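Side-chain contacts in beta-L-arabinobiosidase (Bacteroides thetaiotaomicron, PDB 5MQR), which probably hydrolyses glycosidic bonds in plant pectin as a beta-L-arabinobiosidase, and may also have exo-alpha-sialidase activity: residues 905-910 and 952-957; 917-920 and 926-929. All blocks are in the same frame, centred on the assembly; numbering follows the deposited sequence.

Contact 1. Residues 905-910 and 952-957; sequences VAWKEI and AQTLTA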
ATOM      1  N   VAL A 905     -29.640 -28.350  -3.989  1.00 38.13           N
ATOM      2  CA  VAL A 905     -29.402 -29.514  -3.159  1.00 37.28           C
ATOM      3  C   VAL A 905     -28.257 -30.402  -3.700  1.00 35.06           C
ATOM      4  O   VAL A 905     -27.575 -31.024  -2.911  1.00 34.15           O
ATOM      5  CB  VAL A 905     -30.712 -30.297  -2.950  1.00 39.11           C
ATOM      6  CG1 VAL A 905     -31.094 -31.031  -4.213  1.00 39.95           C
ATOM      7  CG2 VAL A 905     -30.597 -31.272  -1.794  1.00 40.13           C
ATOM      8  N   ALA A 906     -28.015 -30.419  -5.015  1.00 33.22           N
ATOM      9  CA  ALA A 906     -26.845 -31.111  -5.596  1.00 32.38           C
ATOM     10  C   ALA A 906     -25.502 -30.752  -4.943  1.00 30.84           C
ATOM     11  O   ALA A 906     -24.626 -31.593  -4.763  1.00 28.89           O
ATOM     12  CB  ALA A 906     -26.767 -30.862  -7.102  1.00 32.54           C
ATOM     13  N   TRP A 907     -25.371 -29.487  -4.579  1.00 30.57           N
ATOM     14  CA  TRP A 907     -24.151 -28.984  -3.989  1.00 30.32           C
ATOM     15  C   TRP A 907     -23.908 -29.451  -2.546  1.00 31.54           C
ATOM     16  O   TRP A 907     -22.798 -29.289  -2.034  1.00 30.58           O
ATOM     17  CB  TRP A 907     -24.114 -27.453  -4.091  1.00 29.54           C
ATOM     18  CG  TRP A 907     -23.882 -27.017  -5.484  1.00 28.78           C
ATOM     19  CD1 TRP A 907     -24.794 -26.512  -6.350  1.00 29.01           C
ATOM     20  CD2 TRP A 907     -22.650 -27.065  -6.178  1.00 28.01           C
ATOM     21  NE1 TRP A 907     -24.206 -26.243  -7.560  1.00 28.77           N
ATOM     22  CE2 TRP A 907     -22.881 -26.566  -7.480  1.00 28.35           C
ATOM     23  CE3 TRP A 907     -21.367 -27.484  -5.833  1.00 27.38           C
ATOM     24  CZ2 TRP A 907     -21.870 -26.477  -8.436  1.00 27.84           C
ATOM     25  CZ3 TRP A 907     -20.356 -27.396  -6.784  1.00 27.11           C
ATOM     26  CH2 TRP A 907     -20.614 -26.887  -8.069  1.00 27.06           C
ATOM     27  N   LYS A 908     -24.911 -30.047  -1.903  1.00 33.33           N
ATOM     28  CA  LYS A 908     -24.717 -30.605  -0.566  1.00 34.72           C
ATOM     29  C   LYS A 908     -23.716 -31.753  -0.572  1.00 33.58           C
ATOM     30  O   LYS A 908     -23.062 -31.994   0.438  1.00 33.06           O
ATOM     31  CB  LYS A 908     -26.039 -31.067   0.056  1.00 37.11           C
ATOM     32  CG  LYS A 908     -26.947 -29.912   0.413  1.00 39.46           C
ATOM     33  CD  LYS A 908     -28.184 -30.344   1.188  1.00 41.83           C
ATOM     34  CE  LYS A 908     -28.957 -29.105   1.634  1.00 44.09           C
ATOM     35  NZ  LYS A 908     -30.078 -29.429   2.569  1.00 46.44           N
ATOM     36  N   GLU A 909     -23.572 -32.428  -1.711  1.00 32.94           N
ATOM     37  CA  GLU A 909     -22.667 -33.572  -1.809  1.00 32.83           C
ATOM     38  C   GLU A 909     -21.190 -33.192  -1.725  1.00 31.78           C
ATOM     39  O   GLU A 909     -20.348 -34.041  -1.499  1.00 32.01           O
ATOM     40  CB  GLU A 909     -22.949 -34.374  -3.078  1.00 33.24           C
ATOM     41  CG  GLU A 909     -24.373 -34.889  -3.155  1.00 34.70           C
ATOM     42  CD  GLU A 909     -24.757 -35.694  -1.918  1.00 35.95           C
ATOM     43  OE1 GLU A 909     -24.131 -36.755  -1.710  1.00 36.09           O
ATOM     44  OE2 GLU A 909     -25.661 -35.253  -1.154  1.00 37.06           O
ATOM     45  N   ILE A 910     -20.891 -31.915  -1.869  1.00 30.94           N
ATOM     46  CA  ILE A 910     -19.550 -31.404  -1.655  1.00 30.54           C
ATOM     47  C   ILE A 910     -19.101 -31.604  -0.194  1.00 31.24           C
ATOM     48  O   ILE A 910     -17.913 -31.848   0.060  1.00 29.14           O
ATOM     49  CB  ILE A 910     -19.462 -29.920  -2.081  1.00 29.52           C
ATOM     50  CG1 ILE A 910     -19.694 -29.772  -3.584  1.00 29.41           C
ATOM     51  CG2 ILE A 910     -18.123 -29.298  -1.735  1.00 29.79           C
ATOM     52  CD1 ILE A 910     -18.732 -30.510  -4.495  1.00 29.06           C
ATOM     53  N   ALA A 952     -10.878 -29.099 -10.942  1.00 21.16           N
ATOM     54  CA  ALA A 952     -10.873 -27.769 -11.538  1.00 21.28           C
ATOM     55  C   ALA A 952     -12.222 -27.387 -12.142  1.00 21.74           C
ATOM     56  O   ALA A 952     -12.686 -26.227 -11.983  1.00 21.61           O
ATOM     57  CB  ALA A 952      -9.769 -27.656 -12.580  1.00 20.88           C
ATOM     58  N   GLN A 953     -12.830 -28.333 -12.855  1.00 21.85           N
ATOM     59  CA  GLN A 953     -14.188 -28.135 -13.346  1.00 22.77           C
ATOM     60  C   GLN A 953     -15.156 -27.861 -12.178  1.00 23.26           C
ATOM     61  O   GLN A 953     -15.922 -26.881 -12.205  1.00 23.73           O
ATOM     62  CB  GLN A 953     -14.677 -29.340 -14.142  1.00 22.94           C
ATOM     63  CG  GLN A 953     -14.016 -29.442 -15.496  1.00 23.36           C
ATOM     64  CD  GLN A 953     -14.550 -30.605 -16.303  1.00 23.91           C
ATOM     65  OE1 GLN A 953     -14.523 -31.757 -15.851  1.00 23.64           O
ATOM     66  NE2 GLN A 953     -15.058 -30.307 -17.511  1.00 24.56           N
ATOM     67  N   THR A 954     -15.134 -28.751 -11.185  1.00 22.97           N
ATOM     68  CA  THR A 954     -16.001 -28.625 -10.027  1.00 23.14           C
ATOM     69  C   THR A 954     -15.817 -27.278  -9.277  1.00 22.52           C
ATOM     70  O   THR A 954     -16.793 -26.612  -8.921  1.00 22.43           O
ATOM     71  CB  THR A 954     -15.759 -29.790  -9.067  1.00 23.59           C
ATOM     72  OG1 THR A 954     -15.964 -31.029  -9.758  1.00 24.20           O
ATOM     73  CG2 THR A 954     -16.691 -29.693  -7.828  1.00 23.86           C
ATOM     74  N   LEU A 955     -14.569 -26.894  -9.051  1.00 22.12           N
ATOM     75  CA  LEU A 955     -14.266 -25.648  -8.341  1.00 21.86           C
ATOM     76  C   LEU A 955     -14.652 -24.402  -9.133  1.00 21.64           C
ATOM     77  O   LEU A 955     -15.065 -23.409  -8.555  1.00 21.06           O
ATOM     78  CB  LEU A 955     -12.795 -25.618  -7.928  1.00 21.42           C
ATOM     79  CG  LEU A 955     -12.488 -26.557  -6.759  1.00 21.70           C
ATOM     80  CD1 LEU A 955     -11.006 -26.906  -6.689  1.00 21.47           C
ATOM     81  CD2 LEU A 955     -12.939 -25.986  -5.422  1.00 21.90           C
ATOM     82  N   THR A 956     -14.533 -24.473 -10.455  1.00 22.20           N
ATOM     83  CA  THR A 956     -14.895 -23.372 -11.338  1.00 22.49           C
ATOM     84  C   THR A 956     -16.387 -23.186 -11.265  1.00 23.21           C
ATOM     85  O   THR A 956     -16.886 -22.090 -11.081  1.00 22.70           O
ATOM     86  CB  THR A 956     -14.429 -23.655 -12.785  1.00 22.62           C
ATOM     87  OG1 THR A 956     -12.998 -23.687 -12.805  1.00 22.12           O
ATOM     88  CG2 THR A 956     -14.914 -22.575 -13.773  1.00 22.91           C
ATOM     89  N   ALA A 957     -17.096 -24.311 -11.405  1.00 24.69           N
ATOM     90  CA  ALA A 957     -18.548 -24.374 -11.271  1.00 24.28           C
ATOM     91  C   ALA A 957     -19.044 -23.915  -9.902  1.00 24.37           C
ATOM     92  O   ALA A 957     -20.047 -23.204  -9.814  1.00 24.11           O
ATOM     93  CB  ALA A 957     -19.004 -25.798 -11.544  1.00 24.97           C
TER

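Contact 2. Residues 917-920 and 926-929; sequences SAPY and ERRH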
ATOM      1  N   SER A 917     -16.847 -35.491  -0.685  1.00 26.36           N
ATOM      2  CA  SER A 917     -15.848 -35.021   0.269  1.00 25.98           C
ATOM      3  C   SER A 917     -14.925 -36.157   0.663  1.00 26.09           C
ATOM      4  O   SER A 917     -15.375 -37.148   1.245  1.00 26.91           O
ATOM      5  CB  SER A 917     -16.495 -34.460   1.518  1.00 26.02           C
ATOM      6  OG  SER A 917     -15.502 -33.859   2.301  1.00 25.65           O
ATOM      7  N   ALA A 918     -13.642 -36.024   0.336  1.00 25.36           N
ATOM      8  CA  ALA A 918     -12.631 -37.038   0.711  1.00 25.19           C
ATOM      9  C   ALA A 918     -11.442 -36.395   1.408  1.00 24.36           C
ATOM     10  O   ALA A 918     -11.294 -35.160   1.347  1.00 23.51           O
ATOM     11  CB  ALA A 918     -12.168 -37.807  -0.520  1.00 25.28           C
ATOM     12  N   PRO A 919     -10.580 -37.219   2.055  1.00 23.99           N
ATOM     13  CA  PRO A 919      -9.445 -36.625   2.737  1.00 23.82           C
ATOM     14  C   PRO A 919      -8.508 -35.766   1.871  1.00 22.88           C
ATOM     15  O   PRO A 919      -8.005 -34.764   2.380  1.00 21.99           O
ATOM     16  CB  PRO A 919      -8.720 -37.837   3.347  1.00 24.30           C
ATOM     17  CG  PRO A 919      -9.823 -38.791   3.631  1.00 24.90           C
ATOM     18  CD  PRO A 919     -10.733 -38.636   2.435  1.00 24.80           C
ATOM     19  N   TYR A 920      -8.326 -36.104   0.596  1.00 22.87           N
ATOM     20  CA  TYR A 920      -7.468 -35.276  -0.291  1.00 23.23           C
ATOM     21  C   TYR A 920      -8.188 -34.363  -1.304  1.00 23.17           C
ATOM     22  O   TYR A 920      -7.542 -33.779  -2.174  1.00 23.77           O
ATOM     23  CB  TYR A 920      -6.356 -36.140  -0.919  1.00 23.19           C
ATOM     24  CG  TYR A 920      -5.322 -36.465   0.130  1.00 23.12           C
ATOM     25  CD1 TYR A 920      -5.504 -37.512   1.022  1.00 23.89           C
ATOM     26  CD2 TYR A 920      -4.209 -35.677   0.278  1.00 22.88           C
ATOM     27  CE1 TYR A 920      -4.587 -37.777   2.017  1.00 24.22           C
ATOM     28  CE2 TYR A 920      -3.283 -35.923   1.268  1.00 23.37           C
ATOM     29  CZ  TYR A 920      -3.467 -36.967   2.139  1.00 24.12           C
ATOM     30  OH  TYR A 920      -2.515 -37.201   3.110  1.00 25.13           O
ATOM     31  N   GLU A 926     -19.513 -40.350  -6.477  1.00 27.10           N
ATOM     32  CA  GLU A 926     -19.943 -40.348  -5.088  1.00 27.41           C
ATOM     33  C   GLU A 926     -19.390 -41.575  -4.355  1.00 27.63           C
ATOM     34  O   GLU A 926     -19.479 -42.696  -4.843  1.00 27.65           O
ATOM     35  CB  GLU A 926     -21.472 -40.268  -4.991  1.00 28.15           C
ATOM     36  CG  GLU A 926     -22.208 -41.427  -5.655  1.00 28.80           C
ATOM     37  CD  GLU A 926     -23.699 -41.282  -5.628  1.00 29.29           C
ATOM     38  OE1 GLU A 926     -24.240 -40.576  -4.747  1.00 29.03           O
ATOM     39  OE2 GLU A 926     -24.331 -41.905  -6.505  1.00 29.94           O
ATOM     40  N   ARG A 927     -18.837 -41.354  -3.172  1.00 27.79           N
ATOM     41  CA  ARG A 927     -18.165 -42.422  -2.422  1.00 28.21           C
ATOM     42  C   ARG A 927     -19.101 -43.562  -1.969  1.00 29.90           C
ATOM     43  O   ARG A 927     -18.650 -44.704  -1.809  1.00 29.94           O
ATOM     44  CB  ARG A 927     -17.408 -41.821  -1.250  1.00 27.75           C
ATOM     45  CG  ARG A 927     -16.275 -40.925  -1.727  1.00 27.27           C
ATOM     46  CD  ARG A 927     -15.589 -40.220  -0.581  1.00 26.87           C
ATOM     47  NE  ARG A 927     -14.729 -41.125   0.170  1.00 27.12           N
ATOM     48  CZ  ARG A 927     -14.295 -40.923   1.418  1.00 27.28           C
ATOM     49  NH1 ARG A 927     -14.630 -39.833   2.117  1.00 27.23           N
ATOM     50  NH2 ARG A 927     -13.515 -41.833   1.984  1.00 27.39           N
ATOM     51  N   ARG A 928     -20.393 -43.253  -1.792  1.00 31.02           N
ATOM     52  CA  ARG A 928     -21.429 -44.254  -1.460  1.00 32.59           C
ATOM     53  C   ARG A 928     -21.750 -45.272  -2.547  1.00 33.74           C
ATOM     54  O   ARG A 928     -22.399 -46.280  -2.268  1.00 35.05           O
ATOM     55  CB  ARG A 928     -22.752 -43.565  -1.078  1.00 33.02           C
ATOM     56  CG  ARG A 928     -23.455 -42.807  -2.211  1.00 32.90           C
ATOM     57  CD  ARG A 928     -24.832 -42.339  -1.767  1.00 33.42           C
ATOM     58  NE  ARG A 928     -24.741 -41.296  -0.750  1.00 32.97           N
ATOM     59  CZ  ARG A 928     -24.489 -40.007  -0.991  1.00 32.15           C
ATOM     60  NH1 ARG A 928     -24.300 -39.549  -2.230  1.00 31.83           N
ATOM     61  NH2 ARG A 928     -24.437 -39.153   0.021  1.00 31.79           N
ATOM     62  N   HIS A 929     -21.368 -45.001  -3.789  1.00 34.22           N
ATOM     63  CA  HIS A 929     -21.808 -45.849  -4.867  1.00 35.12           C
ATOM     64  C   HIS A 929     -21.079 -47.204  -4.833  1.00 36.11           C
ATOM     65  O   HIS A 929     -19.848 -47.244  -4.699  1.00 35.21           O
ATOM     66  CB  HIS A 929     -21.656 -45.172  -6.223  1.00 34.79           C
ATOM     67  CG  HIS A 929     -22.480 -45.815  -7.282  1.00 35.02           C
ATOM     68  ND1 HIS A 929     -22.009 -46.853  -8.042  1.00 35.19           N
ATOM     69  CD2 HIS A 929     -23.757 -45.606  -7.673  1.00 35.62           C
ATOM     70  CE1 HIS A 929     -22.955 -47.261  -8.868  1.00 35.90           C
ATOM     71  NE2 HIS A 929     -24.026 -46.515  -8.669  1.00 36.24           N
TER

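Contact 1. Residues 905-910 and 952-957
Helix 948-964 of the MGH1-like glycoside hydrolase domain presents T954 and A957 to W907 and I910 of segment 905-910, which ends in a 3-10 turn at 909-910. The indole of W907 does most of the reaching. Its chi1 of -72° sets CG beside the backbone N and anti to the carbonyl carbon, and the six-membered ring then extends to the helix. W907 CH2 lies 3.8 Å from A957 C. The same CH2 is 3.9 Å from T954 O, which sits at the ring edge near its plane. The methyl of A957 also meets this edge in plane, with CB 4.0 Å from W907 CH2. No hydrogen bond crosses between the segments.

The domain probably has the (alpha/alpha)6 barrel of six-hairpin glycosidases, and the contact joins one of its helices to the loop between helix 901-904 and strand 917-918. Other aromatics pack on W907: its ring stacks with F961 and Y889 and meets W892 edge-to-face.

I910 and T954 approach tip to tip, with I910 CD1 4.0 Å from T954 CG2. In T954, CG2 is anti to the backbone N, while OG1 turns back to the carbonyl of A950. The threonine thus offers its methyl to I910 and spends its hydroxyl on its own helix. T956 does the same with its hydroxyl: OG1 donates to A952 O at 2.7 Å, from the opposite face of that carbonyl to T956 N.

Contact 2. Residues 917-920 and 926-929
E926 OE1 is gripped by R928 NH1 and by R884, while the intervening R927 crosses to S917. The R928 NH1 to E926 OE1 salt bridge is 2.7 Å long. E926 OE1 lies in the plane of the R928 guanidinium and is met nearly along its own C-O axis.

R927 carries the contact between the segments. Its NH1 donates to S917 O at 2.9 Å. The N-H...O angle is 144°, so the bond is bent. The donor lies in the carbonyl plane on a lone pair, but the oxygen sits 20° out of the guanidinium plane. A bend at chi3 (75°) turns the arginine end toward the strand. A918 CB lies over one guanidinium face, offset toward the rim, 4.1 Å from R927 NH1. P919 CD approaches the same NH1 obliquely, also at 4.1 Å. With an alanine in place of R927, S917 O would probably lose this donor, and a gap would open beside A918 and P919.

The backbone of 926-929 forms a type I beta turn, closed by H929 N to E926 O at 3.2 Å. Residues 917-918 pair with 921-922 in a short antiparallel beta hairpin, with P919 and Y920 at its bend.

Overall arrangement
Contacts 1 and 2 lie 13 Å apart between centres, on the same glycoside hydrolase domain. Contact 2 falls within the chain between 905-910 and 952-957. The two meet directly. E909 OE1 forms a 2.8 Å salt bridge with R928 NH1, so this nitrogen joins the carboxylates of E909 and E926. I910 O also packs 3.3 Å from S917 CB. Contact 1 is buried and largely apolar, whereas contact 2 is only partly buried and is held by polar bonds. The side chain of R927 comes about 4 Å from a bound triethylene glycol, probably a crystallisation additive. None of the residues in either contact belongs to the sodium or calcium sites seen in the structure.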